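Local coordinates for delta-aminolevulinic acid dehydratase (Toxoplasma gondii ME49, PDB 3OBK), which catalyses the condensation of two molecules of 5-aminolevulinic acid to porphobilinogen, the pyrrole precursor in tetrapyrrole biosynthesis, at residues Gly294-Leu299 against Ala330-Lys335; Met91-Val96 against Val288-Ser293; Glu81-Gly86 against Glu124-Val129. All coordinates share one frame; numbering follows the deposited sequence.

Contact 1 (Gly294-Leu299 against Ala330-Lys335); sequences GEYAML and ATYYAK. With PBG (3-[5-(aminomethyl)-4-(carboxymethyl)-1H-pyrrol-3-yl]propanoic acid), chain L.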
loop_
_atom_site.group_PDB
_atom_site.type_symbol
_atom_site.label_atom_id
_atom_site.label_comp_id
_atom_site.label_asym_id
_atom_site.label_seq_id
_atom_site.Cartn_x
_atom_site.Cartn_y
_atom_site.Cartn_z
ATOM N N GLY A 294 5.961 11.568 -35.299
ATOM C CA GLY A 294 7.412 11.649 -35.197
ATOM C C GLY A 294 8.034 10.303 -34.913
ATOM O O GLY A 294 9.073 9.967 -35.462
ATOM N N GLU A 295 7.386 9.544 -34.044
ATOM C CA GLU A 295 7.812 8.184 -33.745
ATOM C C GLU A 295 7.744 7.311 -35.001
ATOM O O GLU A 295 8.645 6.535 -35.238
ATOM C CB GLU A 295 6.961 7.579 -32.635
ATOM C CG GLU A 295 7.034 8.330 -31.287
ATOM C CD GLU A 295 6.161 7.688 -30.251
ATOM O OE1 GLU A 295 6.547 6.586 -29.775
ATOM O OE2 GLU A 295 5.071 8.272 -29.963
ATOM N N TYR A 296 6.684 7.478 -35.786
ATOM C CA TYR A 296 6.492 6.790 -37.065
ATOM C C TYR A 296 7.601 7.105 -38.059
ATOM O O TYR A 296 8.169 6.222 -38.676
ATOM C CB TYR A 296 5.124 7.199 -37.665
ATOM C CG TYR A 296 4.803 6.569 -39.017
ATOM C CD1 TYR A 296 4.284 5.277 -39.105
ATOM C CD2 TYR A 296 5.018 7.273 -40.200
ATOM C CE1 TYR A 296 3.972 4.697 -40.361
ATOM C CE2 TYR A 296 4.716 6.727 -41.418
ATOM C CZ TYR A 296 4.208 5.430 -41.507
ATOM O OH TYR A 296 3.932 4.899 -42.749
ATOM N N ALA A 297 7.927 8.384 -38.164
ATOM C CA ALA A 297 8.986 8.855 -39.062
ATOM C C ALA A 297 10.329 8.235 -38.701
ATOM O O ALA A 297 11.080 7.806 -39.580
ATOM C CB ALA A 297 9.069 10.367 -39.021
ATOM N N MET A 298 10.628 8.158 -37.410
ATOM C CA MET A 298 11.892 7.587 -36.990
ATOM C C MET A 298 12.067 6.135 -37.476
ATOM O O MET A 298 13.113 5.753 -37.993
ATOM C CB MET A 298 12.024 7.676 -35.474
ATOM C CG MET A 298 12.509 9.039 -35.004
ATOM S SD MET A 298 12.398 9.252 -33.198
ATOM C CE MET A 298 13.516 7.962 -32.649
ATOM N N LEU A 299 11.021 5.342 -37.300
ATOM C CA LEU A 299 11.039 3.937 -37.645
ATOM C C LEU A 299 11.247 3.803 -39.128
ATOM O O LEU A 299 12.127 3.056 -39.554
ATOM C CB LEU A 299 9.720 3.253 -37.237
ATOM C CG LEU A 299 9.753 2.447 -35.936
ATOM C CD1 LEU A 299 8.420 1.840 -35.534
ATOM C CD2 LEU A 299 10.781 1.337 -36.087
ATOM N N ALA A 330 -3.052 3.923 -30.720
ATOM C CA ALA A 330 -3.267 4.632 -31.979
ATOM C C ALA A 330 -1.926 4.622 -32.717
ATOM O O ALA A 330 -0.924 5.082 -32.172
ATOM C CB ALA A 330 -3.753 6.051 -31.733
ATOM N N THR A 331 -1.867 4.078 -33.929
ATOM C CA THR A 331 -0.573 4.022 -34.615
ATOM C C THR A 331 -0.720 4.052 -36.109
ATOM O O THR A 331 -1.572 3.377 -36.630
ATOM C CB THR A 331 0.268 2.770 -34.192
ATOM O OG1 THR A 331 1.448 2.672 -35.002
ATOM C CG2 THR A 331 -0.550 1.502 -34.312
ATOM N N TYR A 332 0.138 4.818 -36.794
ATOM C CA TYR A 332 0.111 4.898 -38.258
ATOM C C TYR A 332 0.554 3.566 -38.879
ATOM O O TYR A 332 0.315 3.326 -40.069
ATOM C CB TYR A 332 0.935 6.099 -38.761
ATOM C CG TYR A 332 0.429 7.399 -38.185
ATOM C CD1 TYR A 332 -0.708 7.998 -38.675
ATOM C CD2 TYR A 332 1.061 7.990 -37.100
ATOM C CE1 TYR A 332 -1.177 9.158 -38.143
ATOM C CE2 TYR A 332 0.607 9.156 -36.548
ATOM C CZ TYR A 332 -0.528 9.751 -37.065
ATOM O OH TYR A 332 -1.007 10.925 -36.499
ATOM N N TYR A 333 1.144 2.680 -38.078
ATOM C CA TYR A 333 1.433 1.295 -38.523
ATOM C C TYR A 333 0.281 0.292 -38.314
ATOM O O TYR A 333 0.467 -0.901 -38.489
ATOM C CB TYR A 333 2.671 0.747 -37.791
ATOM C CG TYR A 333 3.974 1.085 -38.438
ATOM C CD1 TYR A 333 4.355 0.505 -39.641
ATOM C CD2 TYR A 333 4.848 1.955 -37.840
ATOM C CE1 TYR A 333 5.585 0.816 -40.225
ATOM C CE2 TYR A 333 6.073 2.280 -38.425
ATOM C CZ TYR A 333 6.438 1.712 -39.600
ATOM O OH TYR A 333 7.663 2.057 -40.136
ATOM N N ALA A 334 -0.909 0.762 -37.959
ATOM C CA ALA A 334 -1.989 -0.145 -37.568
ATOM C C ALA A 334 -2.335 -1.076 -38.699
ATOM O O ALA A 334 -2.352 -2.287 -38.522
ATOM C CB ALA A 334 -3.196 0.619 -37.145
ATOM N N LYS A 335 -2.568 -0.519 -39.882
ATOM C CA LYS A 335 -2.910 -1.367 -41.020
ATOM C C LYS A 335 -1.784 -2.336 -41.313
ATOM O O LYS A 335 -1.998 -3.523 -41.577
ATOM C CB LYS A 335 -3.221 -0.537 -42.259
ATOM C CG LYS A 335 -3.631 -1.387 -43.463
ATOM C CD LYS A 335 -3.845 -0.570 -44.726
ATOM C CE LYS A 335 -2.543 -0.300 -45.522
ATOM N NZ LYS A 335 -2.694 0.719 -46.623
HETATM C CHA PBG L . -4.002 18.494 -32.417
HETATM C C1A PBG L . -3.290 17.193 -32.596
HETATM C C2A PBG L . -1.916 17.012 -32.717
HETATM C C3A PBG L . -1.723 15.650 -32.859
HETATM C C4A PBG L . -2.959 15.044 -32.733
HETATM N NA PBG L . -3.894 15.996 -32.604
HETATM C C5A PBG L . -0.836 18.057 -32.862
HETATM C C6A PBG L . -0.549 18.885 -31.685
HETATM O O1A PBG L . -1.436 18.927 -30.792
HETATM O O2A PBG L . 0.495 19.575 -31.643
HETATM C C7A PBG L . -0.421 14.991 -33.101
HETATM C C8A PBG L . -0.457 13.569 -33.522
HETATM C C9A PBG L . 0.778 12.975 -34.059
HETATM O O3A PBG L . 0.663 11.984 -34.774
HETATM O O4A PBG L . 1.872 13.560 -34.073
HETATM N N1 PBG L . -4.690 18.723 -31.188
#
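The ring of Tyr-296 has Tyr-332 CB over one face, 3.9 Å from the ring centroid. The Tyr-332 ring turns its edge to the Tyr-296 face, with centroids 5.9 Å apart and planes at 69°, a T-shaped pair. Tyr-333 in turn takes Tyr-296 CE1 over the centre of one of its own faces, 3.7 Å above the ring plane, although these two rings, inclined at 50°, are neither stacked nor edge-to-face. This three-tyrosine cluster lies at the carboxyl end of two neighbouring strands of the eight-stranded TIM barrel, 287-291 and 328-331, where helix 293-305 follows the first and the turn into helix 334-346 follows the second.

Tyr-296 reaches the turn because its CG stands anti to the backbone N (chi1 179°), which carries the ring off the helix and over Tyr-332 CB. One helical turn on, Leu-299 extends the apolar patch, bringing CD1 to within 3.7 Å of Tyr-333 CE2. The other two hydroxyls have partners outside the cluster: Tyr-296 OH bonds to Pro-65 O and Gln-67 NE2, and Tyr-333 OH to Glu-310 OE1. Beyond Leu-299, Met-298 of a second subunit joins the packing.

The backbone that presents Tyr-332 and Tyr-333 is itself braced. Thr-331 OG1 accepts from Tyr-333 N at 3.1 Å, an ST turn, while Ala-334 N bonds to Thr-331 O within a type I turn, with Tyr-333 as N-cap of the next helix. Thr-331 OG1 is also bonded to His-291 ND1 on the adjoining strand. With its CB packed on Tyr-296, Tyr-332 directs its far end away from that helix into the product pocket, where its OH donates to PBG O3A at 2.6 Å, the carboxylate oxygen lying in the plane of the phenol ring.

Contact 2 (Met91-Val96 against Val288-Ser293); sequences MLFPKV and VAYHVS. With PBG (3-[5-(aminomethyl)-4-(carboxymethyl)-1H-pyrrol-3-yl]propanoic acid), chain L.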
loop_
_atom_site.group_PDB
_atom_site.type_symbol
_atom_site.label_atom_id
_atom_site.label_comp_id
_atom_site.label_asym_id
_atom_site.label_seq_id
_atom_site.Cartn_x
_atom_site.Cartn_y
_atom_site.Cartn_z
ATOM N N MET A 91 -9.310 6.964 -36.598
ATOM C CA MET A 91 -9.302 8.310 -36.070
ATOM C C MET A 91 -9.110 9.187 -37.313
ATOM O O MET A 91 -8.301 8.850 -38.170
ATOM C CB MET A 91 -8.131 8.385 -35.076
ATOM C CG MET A 91 -8.073 9.503 -34.080
ATOM S SD MET A 91 -6.686 9.214 -32.882
ATOM C CE MET A 91 -7.462 8.428 -31.468
ATOM N N LEU A 92 -9.857 10.282 -37.430
ATOM C CA LEU A 92 -9.833 11.124 -38.638
ATOM C C LEU A 92 -9.423 12.568 -38.398
ATOM O O LEU A 92 -10.002 13.271 -37.582
ATOM C CB LEU A 92 -11.209 11.160 -39.309
ATOM C CG LEU A 92 -11.983 9.868 -39.482
ATOM C CD1 LEU A 92 -13.294 10.253 -40.115
ATOM C CD2 LEU A 92 -11.218 8.848 -40.327
ATOM N N PHE A 93 -8.455 13.021 -39.165
ATOM C CA PHE A 93 -7.966 14.369 -39.065
ATOM C C PHE A 93 -8.175 15.060 -40.417
ATOM O O PHE A 93 -7.915 14.467 -41.453
ATOM C CB PHE A 93 -6.485 14.325 -38.741
ATOM C CG PHE A 93 -6.157 13.697 -37.422
ATOM C CD1 PHE A 93 -6.299 14.410 -36.242
ATOM C CD2 PHE A 93 -5.621 12.437 -37.364
ATOM C CE1 PHE A 93 -5.945 13.845 -35.033
ATOM C CE2 PHE A 93 -5.248 11.875 -36.174
ATOM C CZ PHE A 93 -5.406 12.556 -35.012
ATOM N N PRO A 94 -8.676 16.296 -40.416
ATOM C CA PRO A 94 -8.841 17.046 -41.664
ATOM C C PRO A 94 -7.712 18.033 -41.955
ATOM O O PRO A 94 -7.347 18.822 -41.096
ATOM C CB PRO A 94 -10.123 17.820 -41.422
ATOM C CG PRO A 94 -10.118 18.081 -39.970
ATOM C CD PRO A 94 -9.360 16.956 -39.300
ATOM N N LYS A 95 -7.160 17.965 -43.162
ATOM C CA LYS A 95 -6.349 19.060 -43.701
ATOM C C LYS A 95 -7.338 20.046 -44.319
ATOM O O LYS A 95 -7.953 19.759 -45.325
ATOM C CB LYS A 95 -5.293 18.532 -44.702
ATOM C CG LYS A 95 -4.940 19.406 -45.928
ATOM C CD LYS A 95 -4.323 20.758 -45.598
ATOM C CE LYS A 95 -3.583 21.386 -46.835
ATOM N NZ LYS A 95 -4.409 21.592 -48.109
ATOM N N VAL A 96 -7.498 21.193 -43.671
ATOM C CA VAL A 96 -8.457 22.225 -44.076
ATOM C C VAL A 96 -7.777 23.241 -45.001
ATOM O O VAL A 96 -6.592 23.554 -44.843
ATOM C CB VAL A 96 -9.015 22.936 -42.797
ATOM C CG1 VAL A 96 -9.861 24.148 -43.119
ATOM C CG2 VAL A 96 -9.784 21.922 -41.899
ATOM N N VAL A 288 -5.334 4.330 -23.528
ATOM C CA VAL A 288 -4.929 4.381 -24.915
ATOM C C VAL A 288 -3.629 5.117 -24.963
ATOM O O VAL A 288 -3.391 6.017 -24.180
ATOM C CB VAL A 288 -6.002 5.105 -25.812
ATOM C CG1 VAL A 288 -5.738 4.865 -27.253
ATOM C CG2 VAL A 288 -7.400 4.615 -25.474
ATOM N N ALA A 289 -2.760 4.699 -25.865
ATOM C CA ALA A 289 -1.475 5.362 -26.095
ATOM C C ALA A 289 -1.393 5.761 -27.576
ATOM O O ALA A 289 -1.993 5.117 -28.411
ATOM C CB ALA A 289 -0.360 4.452 -25.706
ATOM N N TYR A 290 -0.681 6.840 -27.891
ATOM C CA TYR A 290 -0.551 7.308 -29.265
ATOM C C TYR A 290 0.913 7.215 -29.692
ATOM O O TYR A 290 1.779 7.911 -29.158
ATOM C CB TYR A 290 -1.022 8.743 -29.377
ATOM C CG TYR A 290 -1.526 9.161 -30.742
ATOM C CD1 TYR A 290 -0.754 9.030 -31.890
ATOM C CD2 TYR A 290 -2.778 9.746 -30.875
ATOM C CE1 TYR A 290 -1.242 9.466 -33.155
ATOM C CE2 TYR A 290 -3.270 10.159 -32.111
ATOM C CZ TYR A 290 -2.510 10.026 -33.238
ATOM O OH TYR A 290 -3.062 10.470 -34.422
ATOM N N HIS A 291 1.157 6.334 -30.662
ATOM C CA HIS A 291 2.419 6.222 -31.358
ATOM C C HIS A 291 2.438 7.312 -32.438
ATOM O O HIS A 291 1.881 7.108 -33.529
ATOM C CB HIS A 291 2.511 4.831 -31.977
ATOM C CG HIS A 291 3.871 4.457 -32.469
ATOM N ND1 HIS A 291 4.062 3.763 -33.646
ATOM C CD2 HIS A 291 5.101 4.660 -31.944
ATOM C CE1 HIS A 291 5.357 3.545 -33.816
ATOM N NE2 HIS A 291 6.010 4.076 -32.796
ATOM N N VAL A 292 3.052 8.453 -32.128
ATOM C CA VAL A 292 2.816 9.672 -32.881
ATOM C C VAL A 292 3.672 9.793 -34.133
ATOM O O VAL A 292 4.666 9.087 -34.298
ATOM C CB VAL A 292 3.057 10.926 -32.031
ATOM C CG1 VAL A 292 2.265 10.863 -30.746
ATOM C CG2 VAL A 292 4.544 11.137 -31.770
ATOM N N SER A 293 3.278 10.729 -35.001
ATOM C CA SER A 293 3.875 10.905 -36.309
ATOM C C SER A 293 5.394 10.899 -36.271
ATOM O O SER A 293 6.044 10.298 -37.101
ATOM C CB SER A 293 3.396 12.226 -36.885
ATOM O OG SER A 293 3.824 13.330 -36.095
HETATM C CHA PBG L . -4.002 18.494 -32.417
HETATM C C1A PBG L . -3.290 17.193 -32.596
HETATM C C2A PBG L . -1.916 17.012 -32.717
HETATM C C3A PBG L . -1.723 15.650 -32.859
HETATM C C4A PBG L . -2.959 15.044 -32.733
HETATM N NA PBG L . -3.894 15.996 -32.604
HETATM C C5A PBG L . -0.836 18.057 -32.862
HETATM C C6A PBG L . -0.549 18.885 -31.685
HETATM O O1A PBG L . -1.436 18.927 -30.792
HETATM O O2A PBG L . 0.495 19.575 -31.643
HETATM C C7A PBG L . -0.421 14.991 -33.101
HETATM C C8A PBG L . -0.457 13.569 -33.522
HETATM C C9A PBG L . 0.778 12.975 -34.059
HETATM O O3A PBG L . 0.663 11.984 -34.774
HETATM O O4A PBG L . 1.872 13.560 -34.073
HETATM N N1 PBG L . -4.690 18.723 -31.188
#
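Weakly polar contacts join Met-91 and Phe-93 to Tyr-290 across the interior of the barrel, where the two strands are not paired: the CA atoms of Met-91 and Tyr-290 stay 11.1 Å apart. Met-91 SD approaches Tyr-290 CE2 at 3.6 Å, arriving obliquely, 61° off the ring normal, in a Met-aromatic contact. Phe-93 and Tyr-290 approach each other from opposite directions, and Tyr-290 OH lies at the edge of the Phe-93 ring, near its plane and 3.1 Å from CE2, so the oxygen faces the slightly positive C-H rim. A trans first torsion (chi1 -154°) extends the Tyr-290 phenol into the barrel, and its hydroxyl is hydrogen-bonded to Tyr-332 OH.

Van der Waals contacts to the product come from Phe-93 and Val-292. Phe-93 CE1 comes within 3.8 Å of the pyrrole nitrogen, PBG NA, at an oblique angle, and Val-292 CB packs beside the propionate.

Hydrogen bonds from Ser-293, at the start of helix 293-305, reach both oxygens of that propionate. Its backbone N gives a bond of 2.9 Å to PBG O3A and a weak one of 3.3 Å to PBG O4A, and its OG donates to O4A at 2.8 Å. O3A has a second donor in Tyr-332 OH.

All these N-H and O-H donors are neutral groups, yet the carboxylate sits at the amino end of a helix, whose dipole would probably help to stabilise its negative charge; Tyr-290, with CE1 3.5 Å from PBG O3A, lies beside it and is linked through its own hydroxyl to the Tyr-332 OH that donates to the same oxygen.

Contact 3 (Glu81-Gly86 against Glu124-Val129); sequences EARSYG and EAFPDV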
loop_
_atom_site.group_PDB
_atom_site.type_symbol
_atom_site.label_atom_id
_atom_site.label_comp_id
_atom_site.label_asym_id
_atom_site.label_seq_id
_atom_site.Cartn_x
_atom_site.Cartn_y
_atom_site.Cartn_z
ATOM N N GLU A 81 -9.606 -1.315 -46.628
ATOM C CA GLU A 81 -8.473 -2.243 -46.599
ATOM C C GLU A 81 -8.080 -2.576 -45.132
ATOM O O GLU A 81 -7.805 -3.725 -44.789
ATOM C CB GLU A 81 -7.268 -1.661 -47.345
ATOM C CG GLU A 81 -6.107 -2.652 -47.428
ATOM C CD GLU A 81 -4.796 -2.081 -47.962
ATOM O OE1 GLU A 81 -4.779 -0.929 -48.403
ATOM O OE2 GLU A 81 -3.774 -2.807 -47.950
ATOM N N ALA A 82 -8.073 -1.546 -44.288
ATOM C CA ALA A 82 -7.777 -1.704 -42.885
ATOM C C ALA A 82 -8.863 -2.545 -42.206
ATOM O O ALA A 82 -8.546 -3.465 -41.446
ATOM C CB ALA A 82 -7.600 -0.354 -42.212
ATOM N N ARG A 83 -10.131 -2.305 -42.525
ATOM C CA ARG A 83 -11.180 -3.167 -41.955
ATOM C C ARG A 83 -10.932 -4.654 -42.231
ATOM O O ARG A 83 -11.084 -5.501 -41.343
ATOM C CB ARG A 83 -12.557 -2.785 -42.472
ATOM C CG ARG A 83 -13.129 -1.571 -41.760
ATOM C CD ARG A 83 -14.278 -0.963 -42.544
ATOM N NE ARG A 83 -15.444 -1.853 -42.663
ATOM C CZ ARG A 83 -16.364 -2.041 -41.708
ATOM N NH1 ARG A 83 -16.267 -1.435 -40.522
ATOM N NH2 ARG A 83 -17.404 -2.833 -41.942
ATOM N N SER A 84 -10.515 -4.945 -43.464
ATOM C CA SER A 84 -10.354 -6.318 -43.941
ATOM C C SER A 84 -9.261 -7.057 -43.189
ATOM O O SER A 84 -9.238 -8.262 -43.214
ATOM C CB SER A 84 -10.035 -6.343 -45.445
ATOM O OG SER A 84 -8.682 -5.957 -45.725
ATOM N N TYR A 85 -8.339 -6.332 -42.555
ATOM C CA TYR A 85 -7.281 -6.957 -41.794
ATOM C C TYR A 85 -7.610 -7.028 -40.308
ATOM O O TYR A 85 -6.808 -7.509 -39.555
ATOM C CB TYR A 85 -5.954 -6.225 -42.047
ATOM C CG TYR A 85 -5.452 -6.400 -43.477
ATOM C CD1 TYR A 85 -5.292 -7.664 -44.006
ATOM C CD2 TYR A 85 -5.109 -5.303 -44.293
ATOM C CE1 TYR A 85 -4.828 -7.862 -45.296
ATOM C CE2 TYR A 85 -4.650 -5.496 -45.620
ATOM C CZ TYR A 85 -4.520 -6.799 -46.109
ATOM O OH TYR A 85 -4.072 -7.129 -47.395
ATOM N N GLY A 86 -8.778 -6.544 -39.891
ATOM C CA GLY A 86 -9.203 -6.584 -38.510
ATOM C C GLY A 86 -9.157 -5.268 -37.740
ATOM O O GLY A 86 -9.430 -5.246 -36.509
ATOM N N GLU A 124 -21.885 5.740 -44.137
ATOM C CA GLU A 124 -22.758 5.209 -45.178
ATOM C C GLU A 124 -22.105 3.982 -45.813
ATOM O O GLU A 124 -22.796 3.015 -46.126
ATOM C CB GLU A 124 -23.126 6.252 -46.258
ATOM N N ALA A 125 -20.781 4.012 -45.974
ATOM C CA ALA A 125 -20.054 2.926 -46.622
ATOM C C ALA A 125 -19.722 1.735 -45.707
ATOM O O ALA A 125 -19.633 0.618 -46.185
ATOM C CB ALA A 125 -18.821 3.451 -47.280
ATOM N N PHE A 126 -19.555 1.944 -44.413
ATOM C CA PHE A 126 -19.305 0.840 -43.475
ATOM C C PHE A 126 -20.067 1.152 -42.192
ATOM O O PHE A 126 -19.497 1.691 -41.253
ATOM C CB PHE A 126 -17.809 0.724 -43.128
ATOM C CG PHE A 126 -16.892 0.837 -44.299
ATOM C CD1 PHE A 126 -16.743 -0.224 -45.183
ATOM C CD2 PHE A 126 -16.183 1.997 -44.527
ATOM C CE1 PHE A 126 -15.920 -0.128 -46.257
ATOM C CE2 PHE A 126 -15.353 2.092 -45.618
ATOM C CZ PHE A 126 -15.213 1.022 -46.475
ATOM N N PRO A 127 -21.360 0.824 -42.143
ATOM C CA PRO A 127 -22.236 1.320 -41.062
ATOM C C PRO A 127 -21.857 0.959 -39.632
ATOM O O PRO A 127 -22.271 1.674 -38.699
ATOM C CB PRO A 127 -23.591 0.717 -41.416
ATOM C CG PRO A 127 -23.547 0.590 -42.905
ATOM C CD PRO A 127 -22.138 0.192 -43.224
ATOM N N ASP A 128 -21.063 -0.095 -39.458
ATOM C CA ASP A 128 -20.600 -0.508 -38.139
ATOM C C ASP A 128 -19.162 -0.055 -37.811
ATOM O O ASP A 128 -18.587 -0.495 -36.803
ATOM C CB ASP A 128 -20.704 -2.027 -38.022
ATOM C CG ASP A 128 -19.760 -2.768 -38.966
ATOM O OD1 ASP A 128 -19.655 -3.992 -38.833
ATOM O OD2 ASP A 128 -19.123 -2.137 -39.842
ATOM N N VAL A 129 -18.571 0.800 -38.655
ATOM C CA VAL A 129 -17.182 1.247 -38.437
ATOM C C VAL A 129 -17.102 2.045 -37.138
ATOM O O VAL A 129 -18.041 2.760 -36.791
ATOM C CB VAL A 129 -16.638 2.121 -39.654
ATOM C CG1 VAL A 129 -17.350 3.498 -39.732
ATOM C CG2 VAL A 129 -15.099 2.300 -39.600
#
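Arg-83 and Val-129 bring the backbones closest, with CA atoms 8.2 Å apart, where the carboxyl end of helix 72-84, closed by a Schellman motif at Gly-86, faces the type I turn Phe-126 to Val-129 that follows helix 114-125. Nearly everything that crosses this gap belongs to Arg-83. Its CD methylene lies over one face of the Phe-126 ring, offset toward the rim, in a CH-pi contact 3.9 Å from the centroid. The bend at chi3 (64°) then turns NE and the guanidinium toward the turn, NE coming 3.3 Å from Phe-126 CD1. Ala-125 CB lies over the opposite face of Phe-126, and the ring is therefore held between an alanine methyl and the arginine chain.

The guanidinium has its own face contact, with Phe-126 CB 3.4 Å above its centre; its plane is inclined by 31° to the phenyl ring. At its edge is the carboxylate of Asp-128. A single oxygen does the work there: Asp-128 OD2 receives NH2 of Arg-83 at 2.8 Å through its syn lone pair, nearly in the guanidinium plane, and NH1 at 3.0 Å by a weaker, more bent bond. OD2 is thus a bifurcated acceptor, and the salt bridge is not the bidentate form that uses both oxygens, consistent with the carboxylate being turned 59° out of the guanidinium plane. Val-129 CA and CB lie obliquely beside NH1.

The salt bridge lies toward the surface, and the contact continues inward to Val-79 of helix 72-84, which touches both Phe-126 and Val-129. Phe-90 of strand 89-95 packs on Arg-83 and Val-129, joining the barrel to the helix end and to the turn, and on the far side of helix 72-84 Tyr-85 rests against helix 334-346.

Overall arrangement
Contacts 1 and 2, with centres 10 Å apart, share the product pocket. Strands 328-331 and 287-291 are neighbours in the barrel, with Ala-330 N 2.8 Å from Ala-289 O and Ala-330 O 2.9 Å from His-291 N, and Tyr-332 of contact 1 and Ser-293 of contact 2 both donate to the propionate of PBG. Lys-213, Asp-146, Ser-183 and Arg-223 are hydrogen-bonded to the ligand as well. Contact 3 lies away from the pocket on the helical outside of the barrel, about 18 Å between centres from contact 2 and 20 Å from contact 1. It touches contact 1 through the salt bridge of Lys-335 NZ with Glu-81 OE1 (3.2 Å), and the chain joins it to contact 2 through strand 89-95.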